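Side-chain contacts in antifreeze protein (PDB 6EIO), which probably binds to the surface of ice crystals, apparently through two of its faces, as an ice-binding protein from an Antarctic biological consortium: residues A[24-29]-A[98-103]; A[57-62]-A[85-90]; A[135-140]-A[174-179]. All coordinates share one frame; numbering follows the deposited sequence. Where two conformers were deposited one is given.

Interaction 1: A[24-29]-A[98-103]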
ATOM      1  N   VAL A  24       0.629  21.031  -0.067  1.00  8.73           N
ATOM      2  CA  VAL A  24       1.689  20.059  -0.277  1.00  8.87           C
ATOM      3  C   VAL A  24       1.663  19.083   0.899  1.00  8.93           C
ATOM      4  O   VAL A  24       1.943  19.471   2.029  1.00 11.41           O
ATOM      5  CB  VAL A  24       3.046  20.768  -0.387  1.00 10.46           C
ATOM      6  CG1 VAL A  24       4.194  19.773  -0.496  1.00 13.62           C
ATOM      7  CG2 VAL A  24       3.058  21.723  -1.560  1.00 11.67           C
ATOM      8  N   GLN A  25       1.330  17.818   0.641  1.00  8.26           N
ATOM      9  CA  GLN A  25       1.414  16.810   1.680  1.00  7.99           C
ATOM     10  C   GLN A  25       2.871  16.466   1.946  1.00  8.25           C
ATOM     11  O   GLN A  25       3.666  16.317   1.012  1.00  9.39           O
ATOM     12  CB  GLN A  25       0.696  15.529   1.248  1.00  8.63           C
ATOM     13  CG  GLN A  25      -0.806  15.671   1.225  1.00  9.90           C
ATOM     14  CD  GLN A  25      -1.357  16.084   2.563  1.00  9.23           C
ATOM     15  OE1 GLN A  25      -1.049  15.477   3.582  1.00 11.25           O
ATOM     16  NE2 GLN A  25      -2.156  17.144   2.575  1.00 10.05           N
ATOM     17  N   THR A  26       3.212  16.352   3.225  1.00  8.68           N
ATOM     18  CA  THR A  26       4.508  15.831   3.612  1.00  8.70           C
ATOM     19  C   THR A  26       4.496  14.308   3.474  1.00  7.79           C
ATOM     20  O   THR A  26       3.435  13.669   3.489  1.00  7.79           O
ATOM     21  CB  THR A  26       4.823  16.194   5.065  1.00 10.26           C
ATOM     22  OG1 THR A  26       3.829  15.614   5.908  1.00 11.28           O
ATOM     23  CG2 THR A  26       4.868  17.707   5.266  1.00 15.13           C
ATOM     24  N   PRO A  27       5.667  13.689   3.362  1.00  7.88           N
ATOM     25  CA  PRO A  27       5.709  12.231   3.407  1.00  7.92           C
ATOM     26  C   PRO A  27       5.133  11.732   4.723  1.00  7.47           C
ATOM     27  O   PRO A  27       5.093  12.441   5.730  1.00  8.33           O
ATOM     28  CB  PRO A  27       7.208  11.913   3.289  1.00  9.93           C
ATOM     29  CG  PRO A  27       7.812  13.138   2.673  1.00 12.92           C
ATOM     30  CD  PRO A  27       7.006  14.276   3.208  1.00 11.23           C
ATOM     31  N   ILE A  28       4.671  10.489   4.699  1.00  7.47           N
ATOM     32  CA  ILE A  28       4.221   9.796   5.903  1.00  7.09           C
ATOM     33  C   ILE A  28       5.384   8.948   6.409  1.00  6.73           C
ATOM     34  O   ILE A  28       5.787   7.976   5.759  1.00  8.04           O
ATOM     35  CB  ILE A  28       2.985   8.937   5.635  1.00  7.94           C
ATOM     36  CG1 ILE A  28       1.833   9.856   5.249  1.00 10.37           C
ATOM     37  CG2 ILE A  28       2.626   8.090   6.868  1.00  8.76           C
ATOM     38  CD1 ILE A  28       0.639   9.130   4.729  1.00 15.71           C
ATOM     39  N   THR A  29       5.931   9.302   7.565  1.00  6.88           N
ATOM     40  CA  THR A  29       7.021   8.542   8.166  0.57  6.59           C
ATOM     41  C   THR A  29       6.547   7.128   8.476  1.00  6.07           C
ATOM     42  O   THR A  29       5.557   6.967   9.199  1.00  6.56           O
ATOM     43  CB  THR A  29       7.408   9.253   9.471  0.57  8.26           C
ATOM     44  OG1 THR A  29       7.973  10.527   9.168  0.57  9.92           O
ATOM     45  CG2 THR A  29       8.427   8.452  10.249  0.57  9.41           C
ATOM     46  N   ALA A  98      -4.564   8.962   8.493  1.00  6.55           N
ATOM     47  CA  ALA A  98      -6.005   9.103   8.678  1.00  7.35           C
ATOM     48  C   ALA A  98      -6.390  10.477   9.210  1.00  7.96           C
ATOM     49  O   ALA A  98      -7.527  10.919   9.004  1.00  9.63           O
ATOM     50  CB  ALA A  98      -6.508   8.023   9.634  1.00  8.80           C
ATOM     51  N   ALA A  99      -5.492  11.149   9.925  1.00  8.45           N
ATOM     52  CA  ALA A  99      -5.811  12.419  10.557  1.00 10.37           C
ATOM     53  C   ALA A  99      -5.590  13.608   9.648  1.00  9.91           C
ATOM     54  O   ALA A  99      -6.034  14.711   9.982  1.00 12.30           O
ATOM     55  CB  ALA A  99      -4.960  12.608  11.813  1.00 13.61           C
ATOM     56  N   ARG A 100      -4.921  13.440   8.519  1.00  9.32           N
ATOM     57  CA  ARG A 100      -4.612  14.597   7.699  1.00  9.39           C
ATOM     58  C   ARG A 100      -5.879  15.251   7.173  1.00  8.33           C
ATOM     59  O   ARG A 100      -6.829  14.571   6.789  1.00  7.91           O
ATOM     60  CB  ARG A 100      -3.701  14.206   6.560  1.00 11.26           C
ATOM     61  CG  ARG A 100      -2.385  13.823   7.132  1.00 14.36           C
ATOM     62  CD  ARG A 100      -1.415  13.474   6.102  1.00 14.46           C
ATOM     63  NE  ARG A 100      -0.126  13.181   6.716  1.00 11.54           N
ATOM     64  CZ  ARG A 100       1.030  13.366   6.099  1.00  9.00           C
ATOM     65  NH1 ARG A 100       1.051  13.842   4.861  1.00 10.18           N
ATOM     66  NH2 ARG A 100       2.172  13.028   6.692  1.00  8.53           N
ATOM     67  N   VAL A 101      -5.874  16.582   7.160  1.00  9.01           N
ATOM     68  CA  VAL A 101      -6.958  17.374   6.598  1.00  9.16           C
ATOM     69  C   VAL A 101      -6.359  18.552   5.847  1.00  8.77           C
ATOM     70  O   VAL A 101      -5.282  19.038   6.189  1.00  9.87           O
ATOM     71  CB  VAL A 101      -7.940  17.894   7.676  1.00 11.93           C
ATOM     72  CG1 VAL A 101      -8.732  16.757   8.296  1.00 14.87           C
ATOM     73  CG2 VAL A 101      -7.203  18.685   8.755  1.00 17.90           C
ATOM     74  N   ALA A 102      -7.075  19.029   4.835  1.00  8.89           N
ATOM     75  CA  ALA A 102      -6.695  20.234   4.127  1.00 10.24           C
ATOM     76  C   ALA A 102      -7.940  20.826   3.502  1.00  9.05           C
ATOM     77  O   ALA A 102      -8.833  20.104   3.061  1.00  9.41           O
ATOM     78  CB  ALA A 102      -5.687  19.931   3.021  1.00 12.80           C
ATOM     79  N   SER A 103      -7.979  22.158   3.430  1.00 10.75           N
ATOM     80  CA  SER A 103      -9.166  22.834   2.909  1.00 12.57           C
ATOM     81  C   SER A 103      -9.446  22.458   1.459  1.00  9.93           C
ATOM     82  O   SER A 103     -10.600  22.519   1.014  1.00 12.99           O
ATOM     83  CB  SER A 103      -9.008  24.349   3.026  1.00 15.62           C
ATOM     84  OG  SER A 103      -7.884  24.811   2.299  1.00 20.59           O
TER
HETATM   85  O   HOH W   1      -2.762  18.223   5.231  1.00 20.64           O
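Gln25 meets the incoming Arg100 with its amide oxygen. Its chain is bent at chi2 (-58°), which brings OE1 round alongside the arginine, the two side chains running past each other in opposite directions. Arg100 NH1 donates to Gln25 OE1 at 3.0 Å, with the amide and guanidinium planes turned 49° apart, and OE1 also lies 3.2 Å from Arg100 CD. The other end of the amide, NE2, donates to a water that in turn donates to Val101 O, a second, water-mediated link to the same segment. Thr26 follows with its backbone: Thr26 O takes another bond from Arg100 NH1, at 2.8 Å and fairly straight (162°), nearly in the guanidinium plane. Thr26 OG1 sits 3.2 Å from Arg100 NH2.

The fold of this ice-binding family is a right-handed beta-helix with one long helix, 81-99, lying along its side. Arg100, near the C-terminal end of that helix and extended from CG to NE, reaches across to the N-terminal segment before strand 36-40, and bonds from both sides fix the rotation of its guanidinium.

Pro27 turns its ring away and offers its carbonyl: Arg100 NH2 donates to Pro27 O at 3.1 Å, coming from above the carbonyl plane. Ile28 then supplies the apolar side, with CG1 over one face of the guanidinium, 3.5 Å from Arg100 NH2; its side chain also touches Ala93, Asp96 and Ala97 of the helix. Arg100 NE forms a salt bridge with Asp96 OD1.

Interaction 2: A[57-62]-A[85-90]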
ATOM      1  N   GLY A  57       7.525  -9.131   8.061  1.00  6.30           N
ATOM      2  CA  GLY A  57       7.304  -9.038   9.492  1.00  6.80           C
ATOM      3  C   GLY A  57       5.953  -9.578   9.918  1.00  6.49           C
ATOM      4  O   GLY A  57       4.956  -9.456   9.197  1.00  6.99           O
ATOM      5  N   LEU A  58       5.913 -10.121  11.137  1.00  6.20           N
ATOM      6  CA  LEU A  58       4.682 -10.602  11.755  1.00  6.21           C
ATOM      7  C   LEU A  58       4.788 -10.373  13.253  1.00  6.15           C
ATOM      8  O   LEU A  58       5.751 -10.812  13.884  1.00  6.77           O
ATOM      9  CB  LEU A  58       4.469 -12.090  11.454  1.00  7.98           C
ATOM     10  CG  LEU A  58       3.275 -12.729  12.152  1.00  7.63           C
ATOM     11  CD1 LEU A  58       1.944 -12.136  11.691  1.00  8.10           C
ATOM     12  CD2 LEU A  58       3.298 -14.234  11.930  1.00 12.20           C
ATOM     13  N   SER A  59       3.784  -9.701  13.818  1.00  6.18           N
ATOM     14  CA  SER A  59       3.700  -9.496  15.258  1.00  6.55           C
ATOM     15  C   SER A  59       2.324  -8.925  15.524  1.00  6.32           C
ATOM     16  O   SER A  59       1.916  -8.016  14.795  1.00  6.67           O
ATOM     17  CB  SER A  59       4.762  -8.495  15.706  1.00  7.10           C
ATOM     18  OG  SER A  59       4.538  -8.111  17.053  1.00  8.26           O
ATOM     19  N   PRO A  60       1.586  -9.384  16.549  1.00  7.37           N
ATOM     20  CA  PRO A  60       1.991 -10.344  17.584  1.00  8.07           C
ATOM     21  C   PRO A  60       1.719 -11.806  17.224  1.00  8.26           C
ATOM     22  O   PRO A  60       2.022 -12.685  18.033  1.00  9.10           O
ATOM     23  CB  PRO A  60       1.113  -9.932  18.764  1.00  9.86           C
ATOM     24  CG  PRO A  60      -0.149  -9.459  18.099  1.00 10.74           C
ATOM     25  CD  PRO A  60       0.292  -8.750  16.864  1.00  8.59           C
ATOM     26  N   GLY A  61       1.136 -12.076  16.062  1.00  8.51           N
ATOM     27  CA  GLY A  61       0.892 -13.443  15.640  1.00  9.96           C
ATOM     28  C   GLY A  61       2.179 -14.222  15.419  1.00  9.03           C
ATOM     29  O   GLY A  61       3.277 -13.667  15.381  1.00  9.34           O
ATOM     30  N   THR A  62       2.035 -15.542  15.257  1.00 10.52           N
ATOM     31  CA  THR A  62       3.193 -16.420  15.146  1.00 10.85           C
ATOM     32  C   THR A  62       3.279 -17.219  13.851  1.00 11.42           C
ATOM     33  O   THR A  62       4.380 -17.679  13.502  1.00 13.32           O
ATOM     34  CB  THR A  62       3.210 -17.412  16.322  1.00 13.53           C
ATOM     35  OG1 THR A  62       1.990 -18.161  16.331  1.00 17.46           O
ATOM     36  CG2 THR A  62       3.359 -16.669  17.642  1.00 18.10           C
ATOM     37  N   GLN A  85       8.753  -3.122  16.877  1.00  5.78           N
ATOM     38  CA  GLN A  85       8.812  -1.681  16.663  1.00  5.74           C
ATOM     39  C   GLN A  85       8.081  -1.300  15.378  1.00  5.52           C
ATOM     40  O   GLN A  85       7.413  -0.257  15.311  1.00  5.93           O
ATOM     41  CB  GLN A  85      10.258  -1.178  16.634  1.00  6.93           C
ATOM     42  CG  GLN A  85      10.339   0.341  16.602  1.00  6.51           C
ATOM     43  CD  GLN A  85       9.766   0.977  17.841  1.00  6.67           C
ATOM     44  OE1 GLN A  85      10.130   0.597  18.953  1.00  7.12           O
ATOM     45  NE2 GLN A  85       8.883   1.947  17.671  1.00  8.80           N
ATOM     46  N   ALA A  86       8.184  -2.137  14.345  1.00  5.25           N
ATOM     47  CA  ALA A  86       7.516  -1.823  13.091  1.00  5.35           C
ATOM     48  C   ALA A  86       6.002  -1.784  13.270  1.00  5.07           C
ATOM     49  O   ALA A  86       5.336  -0.962  12.640  1.00  5.51           O
ATOM     50  CB  ALA A  86       7.927  -2.815  12.009  1.00  5.56           C
ATOM     51  N   LYS A  87       5.437  -2.640  14.124  1.00  5.39           N
ATOM     52  CA  LYS A  87       3.989  -2.547  14.376  1.00  5.68           C
ATOM     53  C   LYS A  87       3.626  -1.218  15.015  1.00  5.66           C
ATOM     54  O   LYS A  87       2.631  -0.588  14.635  1.00  6.26           O
ATOM     55  CB  LYS A  87       3.480  -3.686  15.259  1.00  6.00           C
ATOM     56  CG  LYS A  87       3.673  -5.087  14.699  1.00  6.56           C
ATOM     57  CD  LYS A  87       3.147  -5.302  13.294  1.00  8.34           C
ATOM     58  CE  LYS A  87       1.659  -4.955  13.117  1.00  8.97           C
ATOM     59  NZ  LYS A  87       0.789  -5.570  14.179  1.00 10.21           N
ATOM     60  N   LEU A  88       4.413  -0.775  16.000  1.00  5.81           N
ATOM     61  CA  LEU A  88       4.164   0.532  16.610  1.00  6.03           C
ATOM     62  C   LEU A  88       4.250   1.624  15.559  1.00  5.95           C
ATOM     63  O   LEU A  88       3.453   2.571  15.548  1.00  6.76           O
ATOM     64  CB  LEU A  88       5.187   0.800  17.727  1.00  6.93           C
ATOM     65  CG  LEU A  88       5.125  -0.150  18.921  1.00  8.02           C
ATOM     66  CD1 LEU A  88       6.327   0.070  19.830  1.00 12.44           C
ATOM     67  CD2 LEU A  88       3.827   0.031  19.696  1.00 10.78           C
ATOM     68  N   ASP A  89       5.230   1.505  14.665  1.00  5.76           N
ATOM     69  CA  ASP A  89       5.469   2.553  13.680  1.00  5.78           C
ATOM     70  C   ASP A  89       4.414   2.553  12.574  1.00  5.71           C
ATOM     71  O   ASP A  89       4.086   3.635  12.053  1.00  5.98           O
ATOM     72  CB  ASP A  89       6.899   2.440  13.135  1.00  5.93           C
ATOM     73  CG  ASP A  89       7.945   2.730  14.201  1.00  6.78           C
ATOM     74  OD1 ASP A  89       7.605   3.196  15.309  1.00  7.72           O
ATOM     75  OD2 ASP A  89       9.132   2.495  13.899  1.00  7.55           O
ATOM     76  N   ILE A  90       3.843   1.396  12.231  1.00  5.61           N
ATOM     77  CA  ILE A  90       2.741   1.412  11.273  1.00  5.88           C
ATOM     78  C   ILE A  90       1.454   1.914  11.912  1.00  5.94           C
ATOM     79  O   ILE A  90       0.639   2.537  11.219  1.00  6.76           O
ATOM     80  CB  ILE A  90       2.562   0.128  10.431  1.00  6.99           C
ATOM     81  CG1 ILE A  90       2.036  -1.044  11.223  1.00  9.42           C
ATOM     82  CG2 ILE A  90       3.850  -0.191   9.691  1.00  7.43           C
ATOM     83  CD1 ILE A  90       1.655  -2.229  10.339  1.00  9.71           C
TER
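Lys87 reaches Ser59 by folding its chain rather than stretching it. Its CG stands anti to the carbonyl carbon (chi1 -61°), and the next three torsions all turn in the same sense, so the side chain curls as it leaves the helix and wraps round the carbonyl oxygen. CG, CD and CE of Lys87 all come within 3.5 Å of Ser59 O, and NZ closes the curl with a hydrogen bond of 2.8 Å to Ser59 O, only 17° from the carbonyl plane. The lower part of the chain packs as well: Lys87 CG lies 3.7 Å from Ser59 CB. With OG anti to the backbone N (chi1 170°), Ser59 directs its hydroxyl to Asn84 OD1, where it forms a hydrogen bond. The Pro60 ring, behind a cis peptide bond, crosses the lysine at about a right angle, its CD 4.2 Å from Lys87 NZ.

The contact joins helix 81-99 to the turn leaving strand 55-58, which pairs in parallel with strands 36-40 and 76-78 of the beta-helix. Lys87 NZ also donates to Arg215 O, its stronger polar partner. Replacing Lys87 by an alanine is likely to leave the carbonyls of Ser59 and Arg215 without this donor and to open a gap beside Ser59 CB. Since both acceptors are neutral backbone oxygens, the ammonium is held by carbonyl dipoles rather than by a salt bridge with either, and its charge probably strengthens both bonds.

Interaction 3: A[135-140]-A[174-179]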
ATOM      1  N   VAL A 135      -5.729   3.259 -12.697  1.00  5.97           N
ATOM      2  CA  VAL A 135      -5.621   4.556 -12.043  0.55  5.61           C
ATOM      3  C   VAL A 135      -4.200   5.065 -12.236  1.00  5.54           C
ATOM      4  O   VAL A 135      -3.236   4.314 -12.070  1.00  6.57           O
ATOM      5  CB  VAL A 135      -6.060   4.505 -10.562  0.55  5.83           C
ATOM      6  CG1 VAL A 135      -5.162   3.553  -9.728  0.55  5.01           C
ATOM      7  CG2 VAL A 135      -6.112   5.933  -9.972  0.55  7.60           C
ATOM      8  N   THR A 136      -4.078   6.340 -12.601  1.00  5.36           N
ATOM      9  CA  THR A 136      -2.780   6.953 -12.853  1.00  5.27           C
ATOM     10  C   THR A 136      -2.510   8.025 -11.813  1.00  5.41           C
ATOM     11  O   THR A 136      -3.353   8.894 -11.585  1.00  7.03           O
ATOM     12  CB  THR A 136      -2.738   7.563 -14.257  1.00  6.06           C
ATOM     13  OG1 THR A 136      -2.951   6.533 -15.218  1.00  6.68           O
ATOM     14  CG2 THR A 136      -1.406   8.211 -14.540  1.00  7.22           C
ATOM     15  N   PHE A 137      -1.340   7.954 -11.191  1.00  4.82           N
ATOM     16  CA  PHE A 137      -0.843   9.020 -10.329  1.00  5.03           C
ATOM     17  C   PHE A 137       0.116   9.857 -11.160  1.00  4.69           C
ATOM     18  O   PHE A 137       1.081   9.322 -11.707  1.00  5.55           O
ATOM     19  CB  PHE A 137      -0.141   8.425  -9.112  1.00  5.35           C
ATOM     20  CG  PHE A 137      -1.116   7.792  -8.157  1.00  5.43           C
ATOM     21  CD1 PHE A 137      -1.575   6.498  -8.329  1.00  6.22           C
ATOM     22  CD2 PHE A 137      -1.590   8.503  -7.087  1.00  7.90           C
ATOM     23  CE1 PHE A 137      -2.513   5.973  -7.464  1.00  6.50           C
ATOM     24  CE2 PHE A 137      -2.503   7.960  -6.214  1.00  9.17           C
ATOM     25  CZ  PHE A 137      -2.975   6.690  -6.403  1.00  7.29           C
ATOM     26  N   ASP A 138      -0.176  11.152 -11.277  1.00  5.15           N
ATOM     27  CA  ASP A 138       0.567  12.041 -12.161  1.00  4.96           C
ATOM     28  C   ASP A 138       1.131  13.177 -11.314  1.00  5.16           C
ATOM     29  O   ASP A 138       0.380  13.957 -10.726  1.00  5.71           O
ATOM     30  CB  ASP A 138      -0.347  12.544 -13.277  1.00  5.26           C
ATOM     31  CG  ASP A 138       0.388  13.233 -14.414  1.00  5.51           C
ATOM     32  OD1 ASP A 138       1.388  13.943 -14.139  1.00  5.83           O
ATOM     33  OD2 ASP A 138      -0.079  13.061 -15.574  1.00  6.51           O
ATOM     34  N   ALA A 139       2.465  13.214 -11.205  1.00  5.07           N
ATOM     35  CA  ALA A 139       3.156  14.192 -10.372  1.00  5.64           C
ATOM     36  C   ALA A 139       3.433  15.507 -11.094  1.00  5.65           C
ATOM     37  O   ALA A 139       4.044  16.404 -10.507  1.00  6.09           O
ATOM     38  CB  ALA A 139       4.459  13.613  -9.816  1.00  5.88           C
ATOM     39  N   LEU A 140       3.013  15.640 -12.349  1.00  5.52           N
ATOM     40  CA  LEU A 140       3.090  16.918 -13.063  1.00  5.90           C
ATOM     41  C   LEU A 140       4.521  17.439 -13.165  1.00  6.46           C
ATOM     42  O   LEU A 140       4.736  18.652 -13.304  1.00  7.78           O
ATOM     43  CB  LEU A 140       2.164  17.968 -12.445  1.00  6.77           C
ATOM     44  CG  LEU A 140       0.685  17.570 -12.413  1.00  7.25           C
ATOM     45  CD1 LEU A 140      -0.106  18.569 -11.599  1.00  8.85           C
ATOM     46  CD2 LEU A 140       0.091  17.413 -13.785  1.00  8.81           C
ATOM     47  N   ILE A 174       3.302   7.355  -2.598  1.00  4.97           N
ATOM     48  CA  ILE A 174       1.876   7.078  -2.672  1.00  5.12           C
ATOM     49  C   ILE A 174       1.502   6.231  -1.455  1.00  4.87           C
ATOM     50  O   ILE A 174       2.138   5.203  -1.196  1.00  5.09           O
ATOM     51  CB  ILE A 174       1.525   6.329  -3.974  1.00  5.25           C
ATOM     52  CG1 ILE A 174       1.873   7.176  -5.199  1.00  5.76           C
ATOM     53  CG2 ILE A 174       0.044   5.918  -3.973  1.00  6.28           C
ATOM     54  CD1 ILE A 174       1.869   6.384  -6.491  1.00  7.42           C
ATOM     55  N   TYR A 175       0.462   6.653  -0.737  1.00  5.01           N
ATOM     56  CA  TYR A 175       0.032   5.984   0.481  1.00  4.99           C
ATOM     57  C   TYR A 175      -1.471   5.766   0.437  1.00  5.12           C
ATOM     58  O   TYR A 175      -2.232   6.699   0.135  1.00  6.90           O
ATOM     59  CB  TYR A 175       0.360   6.837   1.687  1.00  5.75           C
ATOM     60  CG  TYR A 175       1.802   7.257   1.791  1.00  6.00           C
ATOM     61  CD1 TYR A 175       2.234   8.426   1.184  1.00  7.41           C
ATOM     62  CD2 TYR A 175       2.722   6.508   2.509  1.00  6.32           C
ATOM     63  CE1 TYR A 175       3.529   8.858   1.309  1.00  7.18           C
ATOM     64  CE2 TYR A 175       4.030   6.925   2.637  1.00  6.94           C
ATOM     65  CZ  TYR A 175       4.419   8.129   2.050  1.00  7.18           C
ATOM     66  OH  TYR A 175       5.683   8.644   2.200  1.00  8.76           O
ATOM     67  N   TRP A 176      -1.889   4.557   0.797  1.00  4.92           N
ATOM     68  CA  TRP A 176      -3.288   4.154   0.853  1.00  4.99           C
ATOM     69  C   TRP A 176      -3.579   3.752   2.298  1.00  4.94           C
ATOM     70  O   TRP A 176      -3.074   2.726   2.765  1.00  6.23           O
ATOM     71  CB  TRP A 176      -3.565   2.952  -0.056  1.00  5.03           C
ATOM     72  CG  TRP A 176      -3.058   3.035  -1.457  1.00  5.05           C
ATOM     73  CD1 TRP A 176      -1.783   2.765  -1.885  1.00  4.93           C
ATOM     74  CD2 TRP A 176      -3.816   3.322  -2.653  1.00  4.88           C
ATOM     75  NE1 TRP A 176      -1.691   2.903  -3.246  1.00  4.95           N
ATOM     76  CE2 TRP A 176      -2.922   3.228  -3.742  1.00  4.85           C
ATOM     77  CE3 TRP A 176      -5.161   3.615  -2.913  1.00  5.80           C
ATOM     78  CZ2 TRP A 176      -3.335   3.407  -5.059  1.00  5.48           C
ATOM     79  CZ3 TRP A 176      -5.565   3.805  -4.231  1.00  6.43           C
ATOM     80  CH2 TRP A 176      -4.657   3.706  -5.280  1.00  5.91           C
ATOM     81  N   GLN A 177      -4.387   4.547   3.000  1.00  4.73           N
ATOM     82  CA  GLN A 177      -4.793   4.240   4.362  1.00  5.07           C
ATOM     83  C   GLN A 177      -6.169   3.580   4.285  1.00  5.03           C
ATOM     84  O   GLN A 177      -7.130   4.192   3.807  1.00  6.04           O
ATOM     85  CB  GLN A 177      -4.822   5.539   5.186  1.00  5.78           C
ATOM     86  CG  GLN A 177      -5.354   5.344   6.598  1.00  7.32           C
ATOM     87  CD  GLN A 177      -6.854   5.489   6.700  1.00  6.74           C
ATOM     88  OE1 GLN A 177      -7.452   6.406   6.117  1.00  8.17           O
ATOM     89  NE2 GLN A 177      -7.478   4.572   7.431  1.00  7.82           N
ATOM     90  N   VAL A 178      -6.245   2.327   4.730  1.00  5.11           N
ATOM     91  CA  VAL A 178      -7.415   1.489   4.531  1.00  5.15           C
ATOM     92  C   VAL A 178      -7.998   1.150   5.902  1.00  5.26           C
ATOM     93  O   VAL A 178      -7.354   0.474   6.715  1.00  5.26           O
ATOM     94  CB  VAL A 178      -7.039   0.225   3.746  1.00  5.50           C
ATOM     95  CG1 VAL A 178      -8.245  -0.709   3.612  1.00  6.81           C
ATOM     96  CG2 VAL A 178      -6.460   0.579   2.387  1.00  6.07           C
ATOM     97  N   SER A 179      -9.234   1.604   6.160  1.00  5.68           N
ATOM     98  CA  SER A 179      -9.798   1.463   7.494  1.00  6.11           C
ATOM     99  C   SER A 179     -10.314   0.063   7.782  1.00  5.96           C
ATOM    100  O   SER A 179     -10.552  -0.264   8.949  1.00  7.37           O
ATOM    101  CB  SER A 179     -10.908   2.487   7.716  1.00  7.73           C
ATOM    102  OG  SER A 179     -10.434   3.817   7.605  1.00  9.81           O
TER
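Phe137 and Ile174 make the CH-pi part of this contact. The methyl CD1 of Ile174 lies over one face of the Phe137 ring, 4.1 Å from its centroid and 26° off the ring normal, nearest to CG at 3.7 Å. The other branch, CG2, covers the same face nearer the rim, 4.0 Å from Phe137 CZ. Its CG1 anti to the carbonyl carbon (chi1 -62°), Ile174 presents both branches to the ring.

The aromatic pair is formed with Trp176, whose indole arrives from the opposite direction. Its six-membered ring and that of Phe137 have planes at 81° and centroids 5.4 Å apart, an oblique meeting in which Trp176 CZ2 comes to 3.6 Å from Phe137 CZ.

Both strands belong to the beta-helix, 135-138 on one wall and 174-178 on another. The two strands run at a steep angle to each other, and their axes come no nearer than 10.9 Å, so side chains alone bridge the interior. Phe147 adds an edge-to-face ring to Phe137, while Phe190 meets Trp176.

Apolar contact of the plainer sort comes from Val135: in the conformer given, its CG1 comes loosely to the edge of the indole, 4.5 Å from Trp176 CH2. Polar interactions lie beside this core rather than across it: Trp176 NE1 is satisfied by Lys191 O, and Asp138 OD1 accepts from Leu140 N in an Asx turn at the end of strand 135-138.

Interaction 3 is the core contact of the three: four buried side chains meet across the interior of the beta-helix with no hydrogen bond between its segments. Interactions 1 and 2 lie farther out and both use helix 81-99, interaction 2 partway along it and interaction 1 near its C-terminal end, their centres 23 Å apart. In each a basic side chain donates to backbone carbonyls, but interaction 2 is partly buried, whereas interaction 1 is a surface contact and adds an amide, a water and an apolar face. Interactions 1 and 3 touch, Tyr175 OH lying 3.3 Å from Ile28 N in a weak hydrogen bond. Interactions 2 and 3 are on opposite sides of the chain's centre.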